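Local coordinates for flavohemoprotein (PDB 4EH1) that probably detoxifies nitric oxide by oxidising it to nitrate with O2 and NAD(P)H, represented here by its FAD- and NAD(P)H-binding reductase domain, at residues D201-L206 / K227-Y232; F6-K11 / F21-A26. All coordinates share one frame; numbering follows the deposited sequence.

Overall arrangement
The two contacts lie on opposite sides of the chain's centre, one in each half of the reductase domain. Contact 2 pairs two neighbouring strands of the antiparallel FAD-binding sheet. Contact 1 pairs the last two strands of the parallel sheet in the NAD(P)H-binding half. Their centres are 33 Å apart, and their nearest atoms are about 21 Å apart, so they do not touch. In contact 2 the side chain of Phe21 is about 8 Å from the bound FAD. In contact 1 the side chain of Tyr232 is about 10 Å from the bound FAD. Past Tyr232 the chain runs into Glu233 and Val234, sites assigned by similarity to redox tuning and FAD binding.

Contact 1: D201-L206 / K227-Y232; sequences DGDFYL and KARIHY. With SO4 (sulfate ion), chain F.
His231 meets 201-206 through both its backbone and its ring. Phe204 N donates to Arg229 O, His231 N to Phe204 O and Leu206 N to His231 O, each at 2.8 Å. These bonds set Phe204, Tyr205 and Leu206 beside Ile230, His231 and Tyr232 in parallel register.

His231 NE2 donates to Asp203 OD1 over 2.9 Å in a nearly straight bond (178°). The oxygen lies in the imidazole plane, but the donor stands above the carboxylate, whose plane is 83° from the ring. Asp203 OD1 also forms a salt bridge with Arg115 and OD2 one with Arg113; both would probably favour its charged form. The Arg229 side chain reaches back along 201-206, and its NH1 donates to a lone pair of Gly202 O at 2.8 Å. The same nitrogen also bonds Ile199 O.

Tyr205 and His231 form an offset stack, with centroids 4.5 Å apart and planes at 24°. His231 CD2 sits over the centre of the phenol ring, while Tyr205 OH bonds Val111 N. On the other face of the sheet, Leu206 CD2 touches Ile230 CG2 at 4.1 Å.

O1 of a sulfate ion, probably from the crystallisation liquor, accepts a hydrogen bond from Tyr232 N at 3.3 Å. Helix 210-223 links the two strands and packs on Phe204 and Leu206. This is a beta-alpha-beta unit at the edge of the parallel NAD(P)H-binding sheet.

Contact 2: F6-K11 / F21-A26; sequences FVVREK and FVLVPA
Segments 6-11 and 21-26 run antiparallel as the two strands of a beta hairpin in the FAD-binding sheet. The axes of the two short strand segments make an angle of 140°. Val7 and Val24 are a hydrogen-bonded pair, with Val7 N to Val24 O at 2.7 Å and Val24 N to Val7 O at 2.9 Å. The register then slips by one at a classic beta bulge, where Arg9 and Glu10 both face Val22. Val22 O takes Arg9 N at 2.7 Å and, weakly, Glu10 N at 3.5 Å. Val22 N returns a bond to Glu10 O.

On one face, Val8 CG2 packs on Leu23 CD2 at 3.9 Å, and Val8 CG1 comes to the rim of Phe21 at CD1. The extended Lys11 chain lies beside the Phe21 ring and points the same way. Lys11 CE is 3.6 Å from Phe21 CE1. Lys11 NZ continues to the carbonyls of Leu89, His90 and Val93.

On the other face, Glu10 CB touches Val22 CB and CG2. Arg9, at the bulge, lies side by side with Val22, pointing the same way, and its NH2 makes a salt bridge to Glu10 OE1.

At the second subunit, Glu10 packs on its Gln12 and Lys11 on its Val13, and Lys11 N makes a weak hydrogen bond to that Gln12 OE1.

Pro25 CA sits over the centre of one face of the Phe6 ring in a CH-pi contact, 3.8 Å from the centroid and 12° off the normal.

Contact 1: D201-L206 / K227-Y232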
loop_
_atom_site.group_PDB
_atom_site.type_symbol
_atom_site.label_atom_id
_atom_site.label_comp_id
_atom_site.label_asym_id
_atom_site.label_seq_id
_atom_site.Cartn_x
_atom_site.Cartn_y
_atom_site.Cartn_z
ATOM N N ASP A 201 -25.538 -6.965 29.460
ATOM C CA ASP A 201 -24.882 -8.243 29.269
ATOM C C ASP A 201 -23.613 -8.194 28.434
ATOM O O ASP A 201 -22.838 -9.139 28.448
ATOM C CB ASP A 201 -25.856 -9.237 28.634
ATOM C CG ASP A 201 -27.032 -9.544 29.530
ATOM O OD1 ASP A 201 -26.818 -9.806 30.731
ATOM O OD2 ASP A 201 -28.182 -9.513 29.041
ATOM N N GLY A 202 -23.411 -7.123 27.676
ATOM C CA GLY A 202 -22.317 -7.107 26.720
ATOM C C GLY A 202 -20.902 -7.060 27.276
ATOM O O GLY A 202 -20.667 -6.584 28.386
ATOM N N ASP A 203 -19.952 -7.577 26.496
ATOM C CA ASP A 203 -18.535 -7.295 26.713
ATOM C C ASP A 203 -18.127 -6.108 25.834
ATOM O O ASP A 203 -18.328 -6.139 24.620
ATOM C CB ASP A 203 -17.669 -8.493 26.330
ATOM C CG ASP A 203 -17.323 -9.377 27.519
ATOM O OD1 ASP A 203 -17.351 -8.900 28.672
ATOM O OD2 ASP A 203 -16.993 -10.556 27.291
ATOM N N PHE A 204 -17.515 -5.097 26.442
ATOM C CA PHE A 204 -17.089 -3.891 25.733
ATOM C C PHE A 204 -15.572 -3.870 25.626
ATOM O O PHE A 204 -14.877 -3.798 26.639
ATOM C CB PHE A 204 -17.604 -2.628 26.461
ATOM C CG PHE A 204 -19.104 -2.507 26.440
ATOM C CD1 PHE A 204 -19.891 -3.325 27.249
ATOM C CD2 PHE A 204 -19.729 -1.609 25.584
ATOM C CE1 PHE A 204 -21.296 -3.251 27.209
ATOM C CE2 PHE A 204 -21.118 -1.525 25.517
ATOM C CZ PHE A 204 -21.912 -2.351 26.326
ATOM N N TYR A 205 -15.065 -3.949 24.398
ATOM C CA TYR A 205 -13.633 -3.874 24.159
ATOM C C TYR A 205 -13.318 -2.523 23.536
ATOM O O TYR A 205 -13.968 -2.114 22.564
ATOM C CB TYR A 205 -13.181 -5.002 23.212
ATOM C CG TYR A 205 -13.239 -6.390 23.821
ATOM C CD1 TYR A 205 -14.442 -7.117 23.863
ATOM C CD2 TYR A 205 -12.097 -7.000 24.308
ATOM C CE1 TYR A 205 -14.491 -8.420 24.421
ATOM C CE2 TYR A 205 -12.134 -8.301 24.871
ATOM C CZ TYR A 205 -13.336 -9.003 24.917
ATOM O OH TYR A 205 -13.372 -10.288 25.458
ATOM N N LEU A 206 -12.317 -1.845 24.084
ATOM C CA LEU A 206 -11.993 -0.462 23.731
ATOM C C LEU A 206 -10.516 -0.305 23.371
ATOM O O LEU A 206 -9.649 -0.796 24.092
ATOM C CB LEU A 206 -12.220 0.440 24.948
ATOM C CG LEU A 206 -13.629 0.852 25.370
ATOM C CD1 LEU A 206 -14.577 -0.324 25.557
ATOM C CD2 LEU A 206 -13.537 1.625 26.648
ATOM N N LYS A 227 -17.699 -2.608 35.433
ATOM C CA LYS A 227 -16.313 -2.402 35.091
ATOM C C LYS A 227 -15.689 -3.707 34.638
ATOM O O LYS A 227 -14.806 -3.698 33.785
ATOM C CB LYS A 227 -15.529 -1.803 36.284
ATOM C CG LYS A 227 -15.380 -2.757 37.486
ATOM C CD LYS A 227 -14.724 -2.053 38.655
ATOM C CE LYS A 227 -14.451 -3.004 39.815
ATOM N NZ LYS A 227 -13.210 -3.811 39.617
ATOM N N ALA A 228 -16.150 -4.825 35.207
ATOM C CA ALA A 228 -15.628 -6.142 34.836
ATOM C C ALA A 228 -15.906 -6.518 33.371
ATOM O O ALA A 228 -15.320 -7.466 32.868
ATOM C CB ALA A 228 -16.173 -7.225 35.771
ATOM N N ARG A 229 -16.785 -5.772 32.696
ATOM C CA ARG A 229 -17.114 -6.045 31.298
ATOM C C ARG A 229 -16.518 -4.997 30.355
ATOM O O ARG A 229 -16.876 -4.918 29.174
ATOM C CB ARG A 229 -18.638 -6.189 31.100
ATOM C CG ARG A 229 -19.217 -7.456 31.775
ATOM C CD ARG A 229 -20.722 -7.691 31.496
ATOM N NE ARG A 229 -21.585 -6.773 32.245
ATOM C CZ ARG A 229 -22.229 -5.723 31.733
ATOM N NH1 ARG A 229 -22.146 -5.427 30.435
ATOM N NH2 ARG A 229 -22.980 -4.966 32.528
ATOM N N ILE A 230 -15.584 -4.205 30.877
ATOM C CA ILE A 230 -14.859 -3.254 30.045
ATOM C C ILE A 230 -13.434 -3.712 29.913
ATOM O O ILE A 230 -12.717 -3.862 30.904
ATOM C CB ILE A 230 -14.877 -1.866 30.652
ATOM C CG1 ILE A 230 -16.315 -1.355 30.687
ATOM C CG2 ILE A 230 -14.015 -0.895 29.827
ATOM C CD1 ILE A 230 -16.524 -0.180 31.575
ATOM N N HIS A 231 -13.016 -3.960 28.686
ATOM C CA HIS A 231 -11.666 -4.448 28.460
ATOM C C HIS A 231 -10.998 -3.449 27.520
ATOM O O HIS A 231 -11.619 -2.975 26.564
ATOM C CB HIS A 231 -11.705 -5.844 27.837
ATOM C CG HIS A 231 -12.775 -6.735 28.388
ATOM N ND1 HIS A 231 -12.555 -7.609 29.435
ATOM C CD2 HIS A 231 -14.068 -6.909 28.015
ATOM C CE1 HIS A 231 -13.673 -8.272 29.692
ATOM N NE2 HIS A 231 -14.603 -7.869 28.841
ATOM N N TYR A 232 -9.741 -3.107 27.770
ATOM C CA TYR A 232 -9.201 -1.976 27.046
ATOM C C TYR A 232 -7.716 -2.079 26.870
ATOM O O TYR A 232 -7.034 -2.751 27.636
ATOM C CB TYR A 232 -9.519 -0.670 27.790
ATOM C CG TYR A 232 -8.684 -0.510 29.047
ATOM C CD1 TYR A 232 -8.904 -1.328 30.151
ATOM C CD2 TYR A 232 -7.680 0.441 29.130
ATOM C CE1 TYR A 232 -8.152 -1.220 31.300
ATOM C CE2 TYR A 232 -6.917 0.574 30.295
ATOM C CZ TYR A 232 -7.158 -0.267 31.378
ATOM O OH TYR A 232 -6.420 -0.170 32.539
HETATM S S SO4 F . -7.365 -5.785 29.892
HETATM O O1 SO4 F . -8.315 -4.729 30.246
HETATM O O2 SO4 F . -6.007 -5.391 30.273
HETATM O O3 SO4 F . -7.727 -7.024 30.581
HETATM O O4 SO4 F . -7.418 -6.031 28.453
#

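Contact 2: F6-K11 / F21-A26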
loop_
_atom_site.group_PDB
_atom_site.type_symbol
_atom_site.label_atom_id
_atom_site.label_comp_id
_atom_site.label_asym_id
_atom_site.label_seq_id
_atom_site.Cartn_x
_atom_site.Cartn_y
_atom_site.Cartn_z
ATOM N N PHE A 6 11.777 -11.453 9.757
ATOM C CA PHE A 6 10.618 -11.630 8.892
ATOM C C PHE A 6 10.816 -10.841 7.628
ATOM O O PHE A 6 11.638 -9.934 7.583
ATOM C CB PHE A 6 9.337 -11.167 9.589
ATOM C CG PHE A 6 8.733 -12.199 10.496
ATOM C CD1 PHE A 6 9.442 -12.662 11.611
ATOM C CD2 PHE A 6 7.456 -12.693 10.249
ATOM C CE1 PHE A 6 8.897 -13.596 12.454
ATOM C CE2 PHE A 6 6.883 -13.628 11.096
ATOM C CZ PHE A 6 7.618 -14.105 12.203
ATOM N N VAL A 7 10.029 -11.163 6.614
ATOM C CA VAL A 7 10.079 -10.480 5.334
ATOM C C VAL A 7 8.698 -9.897 5.028
ATOM O O VAL A 7 7.670 -10.544 5.250
ATOM C CB VAL A 7 10.517 -11.453 4.223
ATOM C CG1 VAL A 7 10.621 -10.753 2.865
ATOM C CG2 VAL A 7 11.840 -12.071 4.614
ATOM N N VAL A 8 8.684 -8.657 4.550
ATOM C CA VAL A 8 7.463 -8.006 4.125
ATOM C C VAL A 8 7.001 -8.680 2.827
ATOM O O VAL A 8 7.684 -8.598 1.797
ATOM C CB VAL A 8 7.695 -6.510 3.843
ATOM C CG1 VAL A 8 6.398 -5.845 3.383
ATOM C CG2 VAL A 8 8.291 -5.808 5.069
ATOM N N ARG A 9 5.856 -9.354 2.879
ATOM C CA ARG A 9 5.248 -9.924 1.666
ATOM C C ARG A 9 4.328 -8.906 0.970
ATOM O O ARG A 9 4.178 -8.915 -0.254
ATOM C CB ARG A 9 4.438 -11.165 2.019
ATOM C CG ARG A 9 4.009 -11.984 0.805
ATOM C CD ARG A 9 3.263 -13.284 1.171
ATOM N NE ARG A 9 1.922 -13.044 1.706
ATOM C CZ ARG A 9 0.851 -12.769 0.959
ATOM N NH1 ARG A 9 0.966 -12.696 -0.368
ATOM N NH2 ARG A 9 -0.334 -12.555 1.534
ATOM N N GLU A 10 3.726 -8.021 1.765
ATOM C CA GLU A 10 2.706 -7.091 1.271
ATOM C C GLU A 10 2.763 -5.815 2.071
ATOM O O GLU A 10 2.972 -5.873 3.285
ATOM C CB GLU A 10 1.324 -7.662 1.504
ATOM C CG GLU A 10 0.499 -7.698 0.294
ATOM C CD GLU A 10 0.495 -9.069 -0.286
ATOM O OE1 GLU A 10 -0.128 -9.957 0.336
ATOM O OE2 GLU A 10 1.134 -9.266 -1.339
ATOM N N LYS A 11 2.514 -4.694 1.394
ATOM C CA LYS A 11 2.492 -3.362 1.983
ATOM C C LYS A 11 1.281 -2.615 1.413
ATOM O O LYS A 11 1.330 -2.089 0.318
ATOM C CB LYS A 11 3.785 -2.628 1.628
ATOM C CG LYS A 11 4.095 -1.450 2.523
ATOM C CD LYS A 11 5.480 -0.851 2.239
ATOM C CE LYS A 11 5.655 0.444 3.052
ATOM N NZ LYS A 11 6.958 1.069 2.780
ATOM N N PHE A 21 1.416 -4.075 6.889
ATOM C CA PHE A 21 2.517 -4.919 6.433
ATOM C C PHE A 21 2.168 -6.369 6.730
ATOM O O PHE A 21 1.886 -6.719 7.869
ATOM C CB PHE A 21 3.806 -4.601 7.201
ATOM C CG PHE A 21 4.304 -3.194 7.008
ATOM C CD1 PHE A 21 5.414 -2.943 6.208
ATOM C CD2 PHE A 21 3.660 -2.113 7.634
ATOM C CE1 PHE A 21 5.883 -1.623 6.029
ATOM C CE2 PHE A 21 4.127 -0.809 7.461
ATOM C CZ PHE A 21 5.245 -0.568 6.657
ATOM N N VAL A 22 2.222 -7.209 5.714
ATOM C CA VAL A 22 2.075 -8.631 5.911
ATOM C C VAL A 22 3.463 -9.247 5.959
ATOM O O VAL A 22 4.238 -9.132 5.017
ATOM C CB VAL A 22 1.269 -9.285 4.755
ATOM C CG1 VAL A 22 1.211 -10.811 4.942
ATOM C CG2 VAL A 22 -0.136 -8.702 4.675
ATOM N N LEU A 23 3.767 -9.916 7.063
ATOM C CA LEU A 23 5.106 -10.386 7.317
ATOM C C LEU A 23 5.174 -11.910 7.404
ATOM O O LEU A 23 4.364 -12.543 8.076
ATOM C CB LEU A 23 5.599 -9.798 8.632
ATOM C CG LEU A 23 5.516 -8.276 8.717
ATOM C CD1 LEU A 23 5.372 -7.813 10.165
ATOM C CD2 LEU A 23 6.781 -7.720 8.111
ATOM N N VAL A 24 6.170 -12.488 6.754
ATOM C CA VAL A 24 6.388 -13.925 6.831
ATOM C C VAL A 24 7.809 -14.227 7.325
ATOM O O VAL A 24 8.749 -13.488 7.035
ATOM C CB VAL A 24 6.164 -14.581 5.468
ATOM C CG1 VAL A 24 4.739 -14.301 4.962
ATOM C CG2 VAL A 24 7.159 -14.050 4.498
ATOM N N PRO A 25 7.972 -15.320 8.074
ATOM C CA PRO A 25 9.304 -15.570 8.632
ATOM C C PRO A 25 10.290 -15.819 7.512
ATOM O O PRO A 25 9.921 -16.487 6.561
ATOM C CB PRO A 25 9.127 -16.858 9.438
ATOM C CG PRO A 25 7.731 -17.287 9.288
ATOM C CD PRO A 25 7.067 -16.467 8.229
ATOM N N ALA A 26 11.497 -15.273 7.590
ATOM C CA ALA A 26 12.512 -15.617 6.600
ATOM C C ALA A 26 12.866 -17.116 6.648
ATOM O O ALA A 26 13.399 -17.652 5.683
ATOM C CB ALA A 26 13.751 -14.775 6.778
#